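Local coordinates for protein FkbI (PDB 1R2J) that probably acts as an FAD-dependent acyl-ACP dehydrogenase in making the methoxymalonyl extender unit of the polyketide FK520, at residues A[39-44]-A[50-55]; A[232-237]-A[276-281]. All blocks are in the same frame, centred on the assembly; numbering follows the deposited sequence.

Contact 1. Residues A[39-44]-A[50-55]; sequences LCAEVA and LGLGSR
The carbonyl group of A41 receives L52 N from a position tilted 33° off its plane, in a nearly straight hydrogen bond of 2.8 Å from N to A41 O. The CB atoms of L50 and L52 also rest against this oxygen. V43 O takes G51 N at 2.7 Å, again from above its plane (31°) but through a more bent bond. These two bonds join residues 41-43, part of the type I turn from C40 to V43, to residues 51-52, just ahead of helix 54-67 in the helical N-terminal domain of the acyl-CoA dehydrogenase fold; G53 is the N-cap of that helix. Beside the polar link, L52 CD2 lies 3.7 Å from A41 CB.

E42 CG sits beside the backbone N (chi1 -75°), 3.3 Å from L52 O, and the chain beyond it extends to carry the carboxylate out alongside S54. This carboxylate is gripped at both oxygens: OE1 forms a salt bridge with K227, which also bonds S54 OG, while OE2 bonds N57 ND2. A water completes the link, donating to E42 OE2 at 3.0 Å and to S54 O at 2.8 Å.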
ATOM      1  N   LEU A  39      -9.576  -0.978   6.277  1.00 32.18           N
ATOM      2  CA  LEU A  39      -8.932  -0.375   5.103  1.00 33.88           C
ATOM      3  C   LEU A  39      -8.706   1.107   5.377  1.00 32.15           C
ATOM      4  O   LEU A  39      -7.977   1.775   4.651  1.00 31.77           O
ATOM      5  CB  LEU A  39      -9.815  -0.510   3.853  1.00 34.67           C
ATOM      6  CG  LEU A  39      -9.897  -1.855   3.126  1.00 35.47           C
ATOM      7  CD1 LEU A  39     -10.282  -2.970   4.081  1.00 37.19           C
ATOM      8  CD2 LEU A  39     -10.905  -1.733   2.014  1.00 36.58           C
ATOM      9  N   CYS A  40      -9.335   1.585   6.447  1.00 31.86           N
ATOM     10  CA  CYS A  40      -9.294   2.977   6.888  1.00 31.28           C
ATOM     11  C   CYS A  40      -9.205   3.053   8.406  1.00 30.81           C
ATOM     12  O   CYS A  40      -9.404   4.123   8.983  1.00 30.67           O
ATOM     13  CB  CYS A  40     -10.606   3.657   6.506  1.00 33.94           C
ATOM     14  SG  CYS A  40     -10.494   5.009   5.392  1.00 30.67           S
ATOM     15  N   ALA A  41      -8.930   1.918   9.039  1.00 28.67           N
ATOM     16  CA  ALA A  41      -8.898   1.804  10.492  1.00 27.94           C
ATOM     17  C   ALA A  41      -8.366   2.959  11.341  1.00 27.37           C
ATOM     18  O   ALA A  41      -8.873   3.186  12.436  1.00 26.78           O
ATOM     19  CB  ALA A  41      -8.195   0.506  10.887  1.00 27.28           C
ATOM     20  N   GLU A  42      -7.364   3.689  10.859  1.00 26.63           N
ATOM     21  CA  GLU A  42      -6.800   4.785  11.645  1.00 26.37           C
ATOM     22  C   GLU A  42      -7.610   6.081  11.640  1.00 26.07           C
ATOM     23  O   GLU A  42      -7.302   7.014  12.384  1.00 25.37           O
ATOM     24  CB  GLU A  42      -5.358   5.059  11.206  1.00 25.85           C
ATOM     25  CG  GLU A  42      -4.378   4.009  11.708  1.00 27.22           C
ATOM     26  CD  GLU A  42      -2.978   4.177  11.149  1.00 27.42           C
ATOM     27  OE1 GLU A  42      -2.467   5.314  11.147  1.00 24.28           O
ATOM     28  OE2 GLU A  42      -2.388   3.162  10.716  1.00 27.34           O
ATOM     29  N   VAL A  43      -8.645   6.141  10.810  1.00 26.43           N
ATOM     30  CA  VAL A  43      -9.479   7.339  10.761  1.00 27.05           C
ATOM     31  C   VAL A  43     -10.197   7.518  12.096  1.00 28.25           C
ATOM     32  O   VAL A  43     -10.753   6.566  12.652  1.00 27.08           O
ATOM     33  CB  VAL A  43     -10.506   7.258   9.605  1.00 26.82           C
ATOM     34  CG1 VAL A  43     -11.531   8.387   9.713  1.00 24.92           C
ATOM     35  CG2 VAL A  43      -9.772   7.356   8.278  1.00 24.10           C
ATOM     36  N   ALA A  44     -10.158   8.747  12.607  1.00 29.44           N
ATOM     37  CA  ALA A  44     -10.779   9.099  13.877  1.00 29.09           C
ATOM     38  C   ALA A  44     -12.267   8.767  13.906  1.00 30.18           C
ATOM     39  O   ALA A  44     -12.933   8.767  12.872  1.00 29.97           O
ATOM     40  CB  ALA A  44     -10.563  10.583  14.160  1.00 31.41           C
ATOM     41  N   LEU A  50     -12.600   3.962  12.767  1.00 27.77           N
ATOM     42  CA  LEU A  50     -12.388   3.038  13.873  1.00 28.06           C
ATOM     43  C   LEU A  50     -11.423   3.593  14.904  1.00 26.38           C
ATOM     44  O   LEU A  50     -11.346   3.086  16.019  1.00 28.43           O
ATOM     45  CB  LEU A  50     -11.865   1.696  13.346  1.00 30.43           C
ATOM     46  CG  LEU A  50     -12.921   0.656  12.954  1.00 31.45           C
ATOM     47  CD1 LEU A  50     -13.977   1.289  12.060  1.00 35.36           C
ATOM     48  CD2 LEU A  50     -12.248  -0.522  12.265  1.00 32.40           C
ATOM     49  N   GLY A  51     -10.677   4.624  14.526  1.00 26.12           N
ATOM     50  CA  GLY A  51      -9.728   5.228  15.447  1.00 23.73           C
ATOM     51  C   GLY A  51      -8.651   4.293  15.974  1.00 24.44           C
ATOM     52  O   GLY A  51      -8.216   4.423  17.120  1.00 22.48           O
ATOM     53  N   LEU A  52      -8.209   3.345  15.158  1.00 23.72           N
ATOM     54  CA  LEU A  52      -7.168   2.429  15.610  1.00 24.69           C
ATOM     55  C   LEU A  52      -5.789   3.088  15.609  1.00 24.68           C
ATOM     56  O   LEU A  52      -5.522   3.996  14.820  1.00 24.23           O
ATOM     57  CB  LEU A  52      -7.151   1.165  14.735  1.00 25.63           C
ATOM     58  CG  LEU A  52      -8.016  -0.001  15.237  1.00 27.20           C
ATOM     59  CD1 LEU A  52      -9.425   0.483  15.515  1.00 26.91           C
ATOM     60  CD2 LEU A  52      -8.010  -1.139  14.215  1.00 27.61           C
ATOM     61  N   GLY A  53      -4.924   2.633  16.513  1.00 24.32           N
ATOM     62  CA  GLY A  53      -3.572   3.159  16.586  1.00 24.78           C
ATOM     63  C   GLY A  53      -2.736   2.493  15.504  1.00 24.41           C
ATOM     64  O   GLY A  53      -3.238   1.627  14.801  1.00 23.00           O
ATOM     65  N   SER A  54      -1.471   2.884  15.368  1.00 23.70           N
ATOM     66  CA  SER A  54      -0.603   2.309  14.344  1.00 24.70           C
ATOM     67  C   SER A  54      -0.290   0.823  14.522  1.00 23.99           C
ATOM     68  O   SER A  54      -0.194   0.088  13.539  1.00 21.62           O
ATOM     69  CB  SER A  54       0.693   3.110  14.251  1.00 24.70           C
ATOM     70  OG  SER A  54       0.440   4.364  13.642  1.00 25.01           O
ATOM     71  N   ARG A  55      -0.120   0.381  15.764  1.00 24.93           N
ATOM     72  CA  ARG A  55       0.150  -1.028  16.020  1.00 27.36           C
ATOM     73  C   ARG A  55      -1.072  -1.884  15.678  1.00 27.27           C
ATOM     74  O   ARG A  55      -0.960  -2.866  14.946  1.00 27.65           O
ATOM     75  CB  ARG A  55       0.538  -1.249  17.489  1.00 29.11           C
ATOM     76  CG  ARG A  55       1.744  -0.435  17.925  1.00 32.77           C
ATOM     77  CD  ARG A  55       2.233  -0.796  19.331  1.00 36.94           C
ATOM     78  NE  ARG A  55       2.746  -2.161  19.425  1.00 36.35           N
ATOM     79  CZ  ARG A  55       3.941  -2.489  19.916  1.00 37.27           C
ATOM     80  NH1 ARG A  55       4.765  -1.550  20.361  1.00 38.08           N
ATOM     81  NH2 ARG A  55       4.310  -3.762  19.980  1.00 33.47           N
TER
HETATM   82  O   HOH W   1     -11.922   3.707   9.952  1.00 28.63           O
HETATM   83  O   HOH W   2      -0.182   1.200  11.007  1.00 18.58           O

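Contact 2. Residues A[232-237]-A[276-281]; sequences GCVGIL and QIAARV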
ATOM      1  N   GLY A 232       2.430  -4.654   5.610  1.00 17.50           N
ATOM      2  CA  GLY A 232       1.959  -5.585   4.606  1.00 16.96           C
ATOM      3  C   GLY A 232       3.016  -6.656   4.391  1.00 18.11           C
ATOM      4  O   GLY A 232       2.700  -7.844   4.250  1.00 17.80           O
ATOM      5  N   CYS A 233       4.279  -6.239   4.382  1.00 16.21           N
ATOM      6  CA  CYS A 233       5.384  -7.175   4.180  1.00 16.95           C
ATOM      7  C   CYS A 233       5.552  -8.127   5.344  1.00 16.28           C
ATOM      8  O   CYS A 233       5.971  -9.268   5.163  1.00 16.34           O
ATOM      9  CB  CYS A 233       6.681  -6.417   3.917  1.00 15.92           C
ATOM     10  SG  CYS A 233       6.609  -5.519   2.352  1.00 20.28           S
ATOM     11  N   VAL A 234       5.246  -7.653   6.546  1.00 16.00           N
ATOM     12  CA  VAL A 234       5.308  -8.526   7.711  1.00 17.32           C
ATOM     13  C   VAL A 234       4.283  -9.635   7.443  1.00 17.40           C
ATOM     14  O   VAL A 234       4.514 -10.794   7.769  1.00 19.25           O
ATOM     15  CB  VAL A 234       4.914  -7.782   9.010  1.00 17.04           C
ATOM     16  CG1 VAL A 234       4.842  -8.765  10.177  1.00 18.10           C
ATOM     17  CG2 VAL A 234       5.931  -6.695   9.312  1.00 20.48           C
ATOM     18  N   GLY A 235       3.152  -9.260   6.839  1.00 16.52           N
ATOM     19  CA  GLY A 235       2.111 -10.232   6.527  1.00 16.94           C
ATOM     20  C   GLY A 235       2.596 -11.272   5.534  1.00 18.22           C
ATOM     21  O   GLY A 235       2.344 -12.475   5.691  1.00 18.56           O
ATOM     22  N   ILE A 236       3.310 -10.809   4.509  1.00 16.40           N
ATOM     23  CA  ILE A 236       3.851 -11.709   3.506  1.00 15.72           C
ATOM     24  C   ILE A 236       4.806 -12.706   4.178  1.00 16.06           C
ATOM     25  O   ILE A 236       4.778 -13.905   3.880  1.00 18.15           O
ATOM     26  CB  ILE A 236       4.592 -10.922   2.409  1.00 15.43           C
ATOM     27  CG1 ILE A 236       3.592 -10.002   1.685  1.00 16.45           C
ATOM     28  CG2 ILE A 236       5.255 -11.888   1.434  1.00 15.02           C
ATOM     29  CD1 ILE A 236       4.203  -9.125   0.596  1.00 16.68           C
ATOM     30  N   LEU A 237       5.643 -12.210   5.086  1.00 14.53           N
ATOM     31  CA  LEU A 237       6.578 -13.081   5.796  1.00 14.97           C
ATOM     32  C   LEU A 237       5.808 -14.088   6.644  1.00 15.50           C
ATOM     33  O   LEU A 237       6.211 -15.245   6.751  1.00 16.85           O
ATOM     34  CB  LEU A 237       7.530 -12.257   6.666  1.00 13.87           C
ATOM     35  CG  LEU A 237       8.647 -11.569   5.865  1.00 15.89           C
ATOM     36  CD1 LEU A 237       9.229 -10.410   6.641  1.00 14.97           C
ATOM     37  CD2 LEU A 237       9.723 -12.596   5.511  1.00 15.43           C
ATOM     38  N   GLN A 276      10.385 -11.929  12.323  1.00 16.16           N
ATOM     39  CA  GLN A 276      10.558 -11.258  13.606  1.00 15.56           C
ATOM     40  C   GLN A 276      11.207  -9.886  13.434  1.00 15.09           C
ATOM     41  O   GLN A 276      10.796  -8.913  14.074  1.00 16.42           O
ATOM     42  CB  GLN A 276      11.412 -12.111  14.551  1.00 17.19           C
ATOM     43  CG  GLN A 276      10.778 -13.430  14.975  1.00 19.17           C
ATOM     44  CD  GLN A 276       9.317 -13.277  15.345  1.00 20.33           C
ATOM     45  OE1 GLN A 276       8.430 -13.525  14.527  1.00 25.05           O
ATOM     46  NE2 GLN A 276       9.057 -12.853  16.574  1.00 21.30           N
ATOM     47  N   ILE A 277      12.221  -9.814  12.577  1.00 14.06           N
ATOM     48  CA  ILE A 277      12.918  -8.559  12.324  1.00 13.84           C
ATOM     49  C   ILE A 277      11.962  -7.515  11.739  1.00 14.96           C
ATOM     50  O   ILE A 277      11.912  -6.373  12.206  1.00 14.10           O
ATOM     51  CB  ILE A 277      14.097  -8.764  11.346  1.00 15.46           C
ATOM     52  CG1 ILE A 277      15.218  -9.545  12.035  1.00 15.11           C
ATOM     53  CG2 ILE A 277      14.640  -7.397  10.865  1.00 14.01           C
ATOM     54  CD1 ILE A 277      16.340  -9.904  11.100  1.00 14.57           C
ATOM     55  N   ALA A 278      11.207  -7.913  10.721  1.00 13.48           N
ATOM     56  CA  ALA A 278      10.251  -7.008  10.086  1.00 16.02           C
ATOM     57  C   ALA A 278       9.205  -6.500  11.086  1.00 17.02           C
ATOM     58  O   ALA A 278       8.845  -5.321  11.085  1.00 17.73           O
ATOM     59  CB  ALA A 278       9.563  -7.719   8.912  1.00 14.22           C
ATOM     60  N   ALA A 279       8.720  -7.388  11.946  1.00 16.99           N
ATOM     61  CA  ALA A 279       7.722  -6.998  12.937  1.00 16.06           C
ATOM     62  C   ALA A 279       8.273  -5.982  13.945  1.00 16.88           C
ATOM     63  O   ALA A 279       7.623  -4.977  14.249  1.00 15.54           O
ATOM     64  CB  ALA A 279       7.203  -8.235  13.668  1.00 17.46           C
ATOM     65  N   ARG A 280       9.469  -6.246  14.461  1.00 16.93           N
ATOM     66  CA  ARG A 280      10.092  -5.362  15.436  1.00 17.90           C
ATOM     67  C   ARG A 280      10.261  -3.952  14.884  1.00 17.68           C
ATOM     68  O   ARG A 280       9.910  -2.975  15.539  1.00 16.99           O
ATOM     69  CB  ARG A 280      11.467  -5.901  15.847  1.00 19.53           C
ATOM     70  CG  ARG A 280      11.466  -7.293  16.490  1.00 21.44           C
ATOM     71  CD  ARG A 280      10.687  -7.329  17.788  1.00 20.22           C
ATOM     72  NE  ARG A 280       9.272  -7.628  17.584  1.00 20.34           N
ATOM     73  CZ  ARG A 280       8.782  -8.844  17.360  1.00 20.45           C
ATOM     74  NH1 ARG A 280       9.586  -9.901  17.306  1.00 20.70           N
ATOM     75  NH2 ARG A 280       7.479  -9.003  17.204  1.00 20.99           N
ATOM     76  N   VAL A 281      10.788  -3.851  13.667  1.00 18.74           N
ATOM     77  CA  VAL A 281      11.014  -2.545  13.063  1.00 19.90           C
ATOM     78  C   VAL A 281       9.695  -1.824  12.783  1.00 17.95           C
ATOM     79  O   VAL A 281       9.610  -0.595  12.901  1.00 16.40           O
ATOM     80  CB  VAL A 281      11.875  -2.682  11.771  1.00 21.89           C
ATOM     81  CG1 VAL A 281      11.101  -3.411  10.687  1.00 18.47           C
ATOM     82  CG2 VAL A 281      12.321  -1.314  11.301  1.00 26.62           C
TER
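V234 holds CG1 anti to its backbone N (chi1 174°), a rotation that leaves CG2 beside that N and turns both methyls to A278 and A279. One helical turn later, L237 sets CG beside its own backbone N (chi1 -77°) and, with CD1 continuing in a nearly extended line beyond CG, reaches the same alanine from another flank. The two segments belong to neighbouring antiparallel helices, 219-248 and 262-287, of the helical bundle that forms the C-terminal domain of the acyl-CoA dehydrogenase fold. Their local axes approach to 9.1 Å, with 158° between their N-to-C directions, and the backbones come closest at V234 and A278.

The side chains that meet are all aliphatic and the interface is small; alanine methyls on the second helix receive the larger branched residues of the first. A278 CB points at the partner helix and is met on two flanks, by L237 CD1 at 3.5 Å and by V234 CG2 at 3.8 Å. V234 CG1 has a looser neighbour in A279 CB, at 4.2 Å. All four residues are buried. Further along helix 262-287, V234 also packs on C282, and L237 on A274 and E275, while helices 297-322 and 332-345 lie against other faces of helix 219-248.

The closeness of the small residue also lets a methyl reach main chain: V234 CG2 lies over the face of the peptide joining A278 to A279, 3.7 Å from A278 O and 3.9 Å from A279 N.

In the fold
Contact 1 is a local closure of the N-terminal domain, whereas contact 2 pairs two long helices of the C-terminal one. Their centres are 19 Å apart and their nearest atoms about 7 Å, so they do not touch, yet charged side chains of contact 1 reach the helices that carry contact 2. K227, the partner of E42, lies on helix 219-248, and R55 forms a salt bridge with D287, at the end of helix 262-287. Contact 1 is thus tied to both helices, from its loop through E42 and from the start of helix 54-67 through R55. Neither contact contains an FAD-binding residue: the side chain of V43 is about 12 Å from that of V109, which binds FAD, and contact 2 lies away from the known sites.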